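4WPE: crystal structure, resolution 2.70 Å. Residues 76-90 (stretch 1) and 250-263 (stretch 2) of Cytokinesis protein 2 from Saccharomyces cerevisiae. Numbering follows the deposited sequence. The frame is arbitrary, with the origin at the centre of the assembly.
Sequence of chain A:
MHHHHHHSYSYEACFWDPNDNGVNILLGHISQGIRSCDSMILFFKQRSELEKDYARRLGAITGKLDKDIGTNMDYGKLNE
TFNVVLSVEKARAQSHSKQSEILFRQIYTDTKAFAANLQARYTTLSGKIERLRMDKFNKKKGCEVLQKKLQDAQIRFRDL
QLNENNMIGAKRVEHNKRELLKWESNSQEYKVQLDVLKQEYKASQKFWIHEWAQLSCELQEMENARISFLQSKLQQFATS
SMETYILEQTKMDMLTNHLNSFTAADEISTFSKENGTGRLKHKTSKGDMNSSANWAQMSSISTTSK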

ATOM      1  N   GLY A  76      20.203  22.204   8.796  1.00 58.90           N
ATOM      2  CA  GLY A  76      20.672  22.148   7.425  1.00 65.50           C
ATOM      3  C   GLY A  76      20.138  21.019   6.576  1.00 69.83           C
ATOM      4  O   GLY A  76      18.990  20.605   6.719  1.00 71.31           O
ATOM      5  N   LYS A  77      21.002  20.506   5.709  1.00 70.94           N
ATOM      6  CA  LYS A  77      20.624  19.486   4.737  1.00 74.46           C
ATOM      7  C   LYS A  77      19.881  18.283   5.328  1.00 65.49           C
ATOM      8  O   LYS A  77      18.951  17.773   4.711  1.00 60.65           O
ATOM      9  CB  LYS A  77      21.865  18.999   3.992  1.00 78.93           C
ATOM     10  CG  LYS A  77      21.904  19.433   2.541  1.00 77.79           C
ATOM     11  CD  LYS A  77      22.213  20.913   2.401  1.00 72.56           C
ATOM     12  CE  LYS A  77      22.273  21.301   0.930  1.00 84.88           C
ATOM     13  NZ  LYS A  77      22.666  22.725   0.742  1.00 92.97           N
ATOM     14  N   LEU A  78      20.271  17.834   6.518  1.00 70.30           N
ATOM     15  CA  LEU A  78      19.587  16.695   7.128  1.00 66.21           C
ATOM     16  C   LEU A  78      18.159  17.073   7.515  1.00 70.96           C
ATOM     17  O   LEU A  78      17.292  16.210   7.635  1.00 74.14           O
ATOM     18  CB  LEU A  78      20.351  16.173   8.347  1.00 61.37           C
ATOM     19  N   ASN A  79      17.907  18.363   7.701  1.00 75.12           N
ATOM     20  CA  ASN A  79      16.547  18.813   7.960  1.00 77.41           C
ATOM     21  C   ASN A  79      15.764  18.981   6.664  1.00 80.61           C
ATOM     22  O   ASN A  79      14.585  18.664   6.603  1.00 78.35           O
ATOM     23  CB  ASN A  79      16.555  20.117   8.761  1.00 72.79           C
ATOM     24  CG  ASN A  79      15.176  20.510   9.239  1.00 71.52           C
ATOM     25  OD1 ASN A  79      14.615  21.509   8.791  1.00 73.76           O
ATOM     26  ND2 ASN A  79      14.615  19.719  10.147  1.00 69.35           N
ATOM     27  N   GLU A  80      16.432  19.459   5.621  1.00 91.25           N
ATOM     28  CA  GLU A  80      15.808  19.594   4.312  1.00 87.20           C
ATOM     29  C   GLU A  80      15.602  18.210   3.688  1.00 87.51           C
ATOM     30  O   GLU A  80      14.784  18.051   2.782  1.00 85.45           O
ATOM     31  CB  GLU A  80      16.650  20.483   3.386  1.00 91.48           C
ATOM     32  CG  GLU A  80      17.604  21.439   4.126  1.00112.94           C
ATOM     33  CD  GLU A  80      18.343  22.391   3.190  1.00122.95           C
ATOM     34  OE1 GLU A  80      18.305  22.116   1.972  1.00119.46           O
ATOM     35  OE2 GLU A  80      18.928  23.409   3.656  1.00129.50           O
ATOM     36  N   THR A  81      16.324  17.203   4.176  1.00 86.19           N
ATOM     37  CA  THR A  81      16.122  15.845   3.675  1.00 77.17           C
ATOM     38  C   THR A  81      14.954  15.186   4.418  1.00 69.72           C
ATOM     39  O   THR A  81      14.268  14.327   3.866  1.00 70.84           O
ATOM     40  CB  THR A  81      17.408  14.981   3.799  1.00 70.84           C
ATOM     41  OG1 THR A  81      17.400  13.952   2.803  1.00 70.60           O
ATOM     42  CG2 THR A  81      17.530  14.348   5.169  1.00 77.76           C
ATOM     43  N   PHE A  82      14.716  15.603   5.660  1.00 68.17           N
ATOM     44  CA  PHE A  82      13.590  15.086   6.428  1.00 68.72           C
ATOM     45  C   PHE A  82      12.287  15.572   5.811  1.00 75.58           C
ATOM     46  O   PHE A  82      11.261  14.897   5.887  1.00 84.33           O
ATOM     47  CB  PHE A  82      13.669  15.514   7.897  1.00 73.83           C
ATOM     48  CG  PHE A  82      14.539  14.627   8.754  1.00 75.85           C
ATOM     49  CD1 PHE A  82      15.501  13.809   8.186  1.00 75.07           C
ATOM     50  CD2 PHE A  82      14.382  14.609  10.131  1.00 78.45           C
ATOM     51  CE1 PHE A  82      16.296  12.997   8.977  1.00 74.39           C
ATOM     52  CE2 PHE A  82      15.174  13.797  10.926  1.00 81.64           C
ATOM     53  CZ  PHE A  82      16.131  12.992  10.348  1.00 78.28           C
ATOM     54  N   ASN A  83      12.336  16.750   5.196  1.00 71.57           N
ATOM     55  CA  ASN A  83      11.151  17.340   4.588  1.00 71.82           C
ATOM     56  C   ASN A  83      10.883  16.787   3.190  1.00 68.06           C
ATOM     57  O   ASN A  83       9.738  16.764   2.735  1.00 74.28           O
ATOM     58  CB  ASN A  83      11.282  18.863   4.537  1.00 78.32           C
ATOM     59  CG  ASN A  83      11.107  19.508   5.902  1.00 81.48           C
ATOM     60  OD1 ASN A  83      10.281  19.074   6.707  1.00 83.37           O
ATOM     61  ND2 ASN A  83      11.885  20.550   6.169  1.00 83.73           N
ATOM     62  N   VAL A  84      11.936  16.343   2.510  1.00 63.81           N
ATOM     63  CA  VAL A  84      11.771  15.673   1.224  1.00 61.10           C
ATOM     64  C   VAL A  84      11.064  14.344   1.446  1.00 63.46           C
ATOM     65  O   VAL A  84      10.128  14.002   0.725  1.00 62.47           O
ATOM     66  CB  VAL A  84      13.117  15.438   0.510  1.00 61.34           C
ATOM     67  CG1 VAL A  84      12.956  14.435  -0.622  1.00 69.84           C
ATOM     68  CG2 VAL A  84      13.674  16.749  -0.017  1.00 62.87           C
ATOM     69  N   VAL A  85      11.510  13.603   2.457  1.00 66.70           N
ATOM     70  CA  VAL A  85      10.850  12.363   2.849  1.00 63.07           C
ATOM     71  C   VAL A  85       9.385  12.630   3.159  1.00 64.42           C
ATOM     72  O   VAL A  85       8.501  11.882   2.744  1.00 69.10           O
ATOM     73  CB  VAL A  85      11.522  11.718   4.080  1.00 60.36           C
ATOM     74  CG1 VAL A  85      10.759  10.480   4.519  1.00 44.28           C
ATOM     75  CG2 VAL A  85      12.970  11.370   3.778  1.00 57.00           C
ATOM     76  N   LEU A  86       9.139  13.720   3.878  1.00 70.25           N
ATOM     77  CA  LEU A  86       7.788  14.108   4.250  1.00 65.26           C
ATOM     78  C   LEU A  86       6.931  14.406   3.025  1.00 61.74           C
ATOM     79  O   LEU A  86       5.782  13.972   2.946  1.00 64.07           O
ATOM     80  CB  LEU A  86       7.824  15.323   5.175  1.00 63.28           C
ATOM     81  CG  LEU A  86       6.478  15.847   5.672  1.00 62.78           C
ATOM     82  CD1 LEU A  86       5.687  14.732   6.336  1.00 57.32           C
ATOM     83  CD2 LEU A  86       6.698  16.998   6.639  1.00 62.02           C
ATOM     84  N   SER A  87       7.493  15.135   2.066  1.00 63.71           N
ATOM     85  CA  SER A  87       6.737  15.531   0.879  1.00 67.74           C
ATOM     86  C   SER A  87       6.566  14.367  -0.097  1.00 70.03           C
ATOM     87  O   SER A  87       5.519  14.230  -0.735  1.00 71.39           O
ATOM     88  CB  SER A  87       7.415  16.714   0.180  1.00 63.99           C
ATOM     89  OG  SER A  87       8.406  16.279  -0.731  1.00 65.38           O
ATOM     90  N   VAL A  88       7.593  13.533  -0.213  1.00 68.71           N
ATOM     91  CA  VAL A  88       7.529  12.349  -1.061  1.00 66.85           C
ATOM     92  C   VAL A  88       6.407  11.420  -0.610  1.00 63.75           C
ATOM     93  O   VAL A  88       5.623  10.935  -1.425  1.00 62.34           O
ATOM     94  CB  VAL A  88       8.868  11.576  -1.057  1.00 70.38           C
ATOM     95  CG1 VAL A  88       8.660  10.120  -1.458  1.00 77.07           C
ATOM     96  CG2 VAL A  88       9.880  12.256  -1.967  1.00 70.30           C
ATOM     97  N   GLU A  89       6.322  11.195   0.697  1.00 64.00           N
ATOM     98  CA  GLU A  89       5.368  10.237   1.243  1.00 62.18           C
ATOM     99  C   GLU A  89       3.925  10.729   1.184  1.00 57.55           C
ATOM    100  O   GLU A  89       3.010   9.931   1.001  1.00 64.91           O
ATOM    101  CB  GLU A  89       5.741   9.884   2.685  1.00 66.35           C
ATOM    102  CG  GLU A  89       7.004   9.041   2.806  1.00 72.94           C
ATOM    103  CD  GLU A  89       6.852   7.661   2.187  1.00 81.16           C
ATOM    104  OE1 GLU A  89       6.278   6.771   2.851  1.00 84.12           O
ATOM    105  OE2 GLU A  89       7.302   7.467   1.038  1.00 84.51           O
ATOM    106  N   LYS A  90       3.707  12.033   1.334  1.00 62.20           N
ATOM    107  CA  LYS A  90       2.345  12.552   1.239  1.00 69.70           C
ATOM    108  C   LYS A  90       1.901  12.588  -0.222  1.00 65.26           C
ATOM    109  O   LYS A  90       0.705  12.608  -0.513  1.00 67.70           O
ATOM    110  CB  LYS A  90       2.227  13.942   1.873  1.00 72.17           C
ATOM    111  CG  LYS A  90       3.215  14.962   1.362  1.00 80.78           C
ATOM    112  CD  LYS A  90       2.875  16.356   1.866  1.00 91.03           C
ATOM    113  CE  LYS A  90       2.841  16.409   3.385  1.00 91.68           C
ATOM    114  NZ  LYS A  90       2.437  17.754   3.882  1.00 87.58           N
ATOM    115  N   THR A 250       9.600   8.023  -9.274  1.00 65.67           N
ATOM    116  CA  THR A 250      10.127   9.366  -9.490  1.00 63.63           C
ATOM    117  C   THR A 250      10.396  10.079  -8.168  1.00 65.12           C
ATOM    118  O   THR A 250      11.345  10.854  -8.049  1.00 71.68           O
ATOM    119  CB  THR A 250       9.154  10.214 -10.335  1.00 63.72           C
ATOM    120  OG1 THR A 250       8.816   9.503 -11.532  1.00 68.22           O
ATOM    121  CG2 THR A 250       9.781  11.546 -10.711  1.00 67.15           C
ATOM    122  N   LYS A 251       9.560   9.805  -7.174  1.00 61.47           N
ATOM    123  CA  LYS A 251       9.700  10.438  -5.869  1.00 64.81           C
ATOM    124  C   LYS A 251      10.879   9.865  -5.089  1.00 69.41           C
ATOM    125  O   LYS A 251      11.547  10.587  -4.351  1.00 78.16           O
ATOM    126  CB  LYS A 251       8.408  10.291  -5.066  1.00 63.97           C
ATOM    127  CG  LYS A 251       7.228  11.016  -5.688  1.00 64.12           C
ATOM    128  CD  LYS A 251       7.622  12.419  -6.118  1.00 65.38           C
ATOM    129  CE  LYS A 251       6.413  13.243  -6.513  1.00 72.68           C
ATOM    130  NZ  LYS A 251       6.819  14.573  -7.046  1.00 82.16           N
HETATM  131  N   MSE A 252      11.135   8.571  -5.253  1.00 63.11           N
HETATM  132  CA  MSE A 252      12.293   7.949  -4.618  1.00 65.70           C
HETATM  133  C   MSE A 252      13.570   8.321  -5.363  1.00 69.88           C
HETATM  134  O   MSE A 252      14.666   8.249  -4.807  1.00 76.74           O
HETATM  135  CB  MSE A 252      12.138   6.429  -4.554  1.00 69.37           C
HETATM  136  CG  MSE A 252      10.969   5.961  -3.707  1.00 73.52           C
HETATM  137 SE   MSE A 252      11.205   6.389  -1.822  1.00 79.93          SE
HETATM  138  CE  MSE A 252       9.466   5.816  -1.143  1.00 71.10           C
ATOM    139  N   ASP A 253      13.426   8.713  -6.627  1.00 69.50           N
ATOM    140  CA  ASP A 253      14.552   9.266  -7.369  1.00 76.20           C
ATOM    141  C   ASP A 253      14.946  10.596  -6.744  1.00 80.33           C
ATOM    142  O   ASP A 253      16.127  10.860  -6.529  1.00 78.31           O
ATOM    143  CB  ASP A 253      14.212   9.449  -8.851  1.00 78.54           C
ATOM    144  CG  ASP A 253      14.397   8.176  -9.658  1.00 80.31           C
ATOM    145  OD1 ASP A 253      15.260   7.350  -9.289  1.00 76.56           O
ATOM    146  OD2 ASP A 253      13.684   8.007 -10.669  1.00 83.12           O
HETATM  147  N   MSE A 254      13.947  11.425  -6.450  1.00 84.32           N
HETATM  148  CA  MSE A 254      14.166  12.706  -5.783  1.00 88.23           C
HETATM  149  C   MSE A 254      14.946  12.527  -4.488  1.00 84.10           C
HETATM  150  O   MSE A 254      15.946  13.208  -4.252  1.00 81.03           O
HETATM  151  CB  MSE A 254      12.837  13.400  -5.475  1.00 91.88           C
HETATM  152  CG  MSE A 254      12.110  13.982  -6.670  1.00 97.88           C
HETATM  153 SE   MSE A 254      11.076  15.552  -6.148  1.00152.65          SE
HETATM  154  CE  MSE A 254      10.038  14.769  -4.698  1.00 93.57           C
ATOM    155  N   LEU A 255      14.474  11.603  -3.655  1.00 79.60           N
ATOM    156  CA  LEU A 255      15.076  11.356  -2.352  1.00 76.90           C
ATOM    157  C   LEU A 255      16.512  10.874  -2.496  1.00 81.29           C
ATOM    158  O   LEU A 255      17.402  11.334  -1.784  1.00 83.35           O
ATOM    159  CB  LEU A 255      14.253  10.334  -1.567  1.00 67.84           C
ATOM    160  CG  LEU A 255      14.745  10.060  -0.145  1.00 64.02           C
ATOM    161  CD1 LEU A 255      14.870  11.361   0.626  1.00 67.45           C
ATOM    162  CD2 LEU A 255      13.814   9.098   0.573  1.00 61.27           C
ATOM    163  N   THR A 256      16.729   9.949  -3.423  1.00 80.07           N
ATOM    164  CA  THR A 256      18.070   9.470  -3.720  1.00 76.90           C
ATOM    165  C   THR A 256      18.972  10.605  -4.220  1.00 81.27           C
ATOM    166  O   THR A 256      20.112  10.735  -3.773  1.00 87.94           O
ATOM    167  CB  THR A 256      18.039   8.336  -4.766  1.00 73.83           C
ATOM    168  OG1 THR A 256      17.454   7.161  -4.185  1.00 75.57           O
ATOM    169  CG2 THR A 256      19.443   8.005  -5.243  1.00 72.92           C
ATOM    170  N   ASN A 257      18.450  11.429  -5.128  1.00 82.98           N
ATOM    171  CA  ASN A 257      19.230  12.498  -5.761  1.00 90.29           C
ATOM    172  C   ASN A 257      19.769  13.551  -4.803  1.00 96.49           C
ATOM    173  O   ASN A 257      20.775  14.202  -5.097  1.00105.69           O
ATOM    174  CB  ASN A 257      18.400  13.208  -6.843  1.00 95.63           C
ATOM    175  CG  ASN A 257      18.200  12.366  -8.077  1.00 98.84           C
ATOM    176  OD1 ASN A 257      19.068  11.577  -8.448  1.00 97.95           O
ATOM    177  ND2 ASN A 257      17.055  12.537  -8.733  1.00104.23           N
ATOM    178  N   HIS A 258      19.083  13.718  -3.675  1.00 89.87           N
ATOM    179  CA  HIS A 258      19.419  14.737  -2.686  1.00 85.13           C
ATOM    180  C   HIS A 258      20.161  14.182  -1.479  1.00 77.85           C
ATOM    181  O   HIS A 258      20.842  14.920  -0.755  1.00 82.99           O
ATOM    182  CB  HIS A 258      18.152  15.448  -2.214  1.00 87.39           C
ATOM    183  CG  HIS A 258      18.291  16.101  -0.879  1.00 99.19           C
ATOM    184  ND1 HIS A 258      18.812  17.374  -0.731  1.00 99.83           N
ATOM    185  CD2 HIS A 258      17.952  15.699   0.370  1.00 99.89           C
ATOM    186  CE1 HIS A 258      18.817  17.707   0.539  1.00100.22           C
ATOM    187  NE2 HIS A 258      18.289  16.702   1.236  1.00 98.33           N
ATOM    188  N   LEU A 259      19.986  12.887  -1.242  1.00 72.77           N
ATOM    189  CA  LEU A 259      20.793  12.191  -0.253  1.00 74.07           C
ATOM    190  C   LEU A 259      22.239  12.151  -0.715  1.00 81.93           C
ATOM    191  O   LEU A 259      23.163  12.099   0.098  1.00 84.88           O
ATOM    192  CB  LEU A 259      20.289  10.766  -0.014  1.00 73.65           C
ATOM    193  CG  LEU A 259      19.062  10.496   0.850  1.00 69.97           C
ATOM    194  CD1 LEU A 259      18.595   9.055   0.686  1.00 69.00           C
ATOM    195  CD2 LEU A 259      19.415  10.787   2.297  1.00 63.88           C
ATOM    196  N   ASN A 260      22.422  12.165  -2.031  1.00 85.07           N
ATOM    197  CA  ASN A 260      23.753  12.148  -2.620  1.00 89.20           C
ATOM    198  C   ASN A 260      24.256  13.552  -2.950  1.00 83.07           C
ATOM    199  O   ASN A 260      25.342  13.708  -3.505  1.00 84.29           O
ATOM    200  CB  ASN A 260      23.772  11.280  -3.884  1.00 95.07           C
ATOM    201  CG  ASN A 260      23.686   9.789  -3.583  1.00 91.66           C
ATOM    202  OD1 ASN A 260      23.288   9.378  -2.494  1.00 83.60           O
ATOM    203  ND2 ASN A 260      24.068   8.969  -4.559  1.00 97.34           N
ATOM    204  N   SER A 261      23.472  14.571  -2.607  1.00 74.14           N
ATOM    205  CA  SER A 261      23.839  15.947  -2.935  1.00 73.06           C
ATOM    206  C   SER A 261      24.715  16.592  -1.864  1.00 81.09           C
ATOM    207  O   SER A 261      25.310  17.648  -2.092  1.00 77.98           O
ATOM    208  CB  SER A 261      22.589  16.803  -3.149  1.00 71.64           C
ATOM    209  OG  SER A 261      21.941  17.090  -1.921  1.00 68.28           O
ATOM    210  N   PHE A 262      24.792  15.964  -0.696  1.00 77.23           N
ATOM    211  CA  PHE A 262      25.574  16.524   0.396  1.00 67.80           C
ATOM    212  C   PHE A 262      26.290  15.451   1.205  1.00 67.69           C
ATOM    213  O   PHE A 262      25.939  14.271   1.150  1.00 68.52           O
ATOM    214  CB  PHE A 262      24.678  17.356   1.318  1.00 69.53           C
ATOM    215  CG  PHE A 262      23.779  16.535   2.201  1.00 62.13           C
ATOM    216  CD1 PHE A 262      24.123  16.284   3.518  1.00 55.21           C
ATOM    217  CD2 PHE A 262      22.589  16.021   1.718  1.00 64.34           C
ATOM    218  CE1 PHE A 262      23.300  15.532   4.334  1.00 59.42           C
ATOM    219  CE2 PHE A 262      21.761  15.270   2.530  1.00 60.28           C
ATOM    220  CZ  PHE A 262      22.120  15.023   3.841  1.00 56.45           C
ATOM    221  N   THR A 263      27.305  15.878   1.950  1.00 73.56           N
ATOM    222  CA  THR A 263      28.030  15.004   2.862  1.00 78.31           C
ATOM    223  C   THR A 263      27.970  15.572   4.276  1.00 77.56           C
ATOM    224  O   THR A 263      27.676  16.755   4.465  1.00 67.96           O
ATOM    225  CB  THR A 263      29.505  14.830   2.447  1.00 83.86           C
ATOM    226  OG1 THR A 263      30.219  16.052   2.680  1.00 93.30           O
ATOM    227  CG2 THR A 263      29.614  14.448   0.980  1.00 80.30           C
TER

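The flexible side chain of Lys-77 lies on an aromatic ring, its aliphatic part doing the work of a hydrophobic residue: CB sits 3.5 Å from the centroid of the Phe-262 ring, 11° off the ring normal, in a CH-pi contact over one face. Lys-77 CG is likewise 3.5 Å from Phe-262 CG, while the rest of the chain leads away from stretch 2 and carries the charged NZ clear of the ring. Phe-262 belongs to the segment that follows helix 250-259, so the contact continues past the end of that helix.

The helices of the two stretches run antiparallel, with 176° between their N-to-C directions and a closest axial approach of 9.8 Å. The backbones draw together toward the Val-88 end: CA of Lys-77 is 7.2 Å from CA of Phe-262, CA of Thr-81 is 7.1 Å from CA of Leu-259, CA of Val-84 is 6.5 Å from CA of Leu-255, and CA of Val-88 is 5.6 Å from CA of Lys-251. The partners are at least 163 residues apart in sequence, and together the stretches bury 642 Å².

The CA-to-CB bond of His-258 points toward stretch 1, and Thr-81, one turn along from Lys-77, meets the edge of its ring. Thr-81 OG1 is 3.0 Å from His-258 CD2 and 3.3 Å from His-258 NE2; whether the latter pair is hydrogen-bonded remains open. The backbone O of Lys-77 also lies near the ring plane, 3.7 Å from His-258 NE2.

The middle of the contact is apolar. Leu-255, whose CA-to-CB bond points sideways, brings its end nearer to stretch 1, so that CD1 is 3.8 Å from Val-84 CG1 and 3.7 Å from Val-85 CG2. These are van der Waals distances, and one methyl serves two successive valines.

Where the backbones are closest, Val-88 CG2 reaches the backbone O of Lys-251 at 3.4 Å and CE of the selenomethionine Met-254 at 3.7 Å, while Val-88 CG1 lies 3.6 Å from Lys-251 CB. Beyond CB, the Lys-251 chain leads away. Met-252, also selenomethionine, starts away from stretch 1 but bends back through two m rotamers, placing CE 3.5 Å from Glu-89 OE2, a contact between a methyl and a carboxylate oxygen.

No clear hydrogen bond crosses between the stretches; nonpolar packing dominates. Two serines bond within their own stretches: Ser-87 OG donates to Val-84 O (3.2 Å), and Ser-261 OG to His-258 O (2.7 Å), tying the turn after the helix back to its last residues.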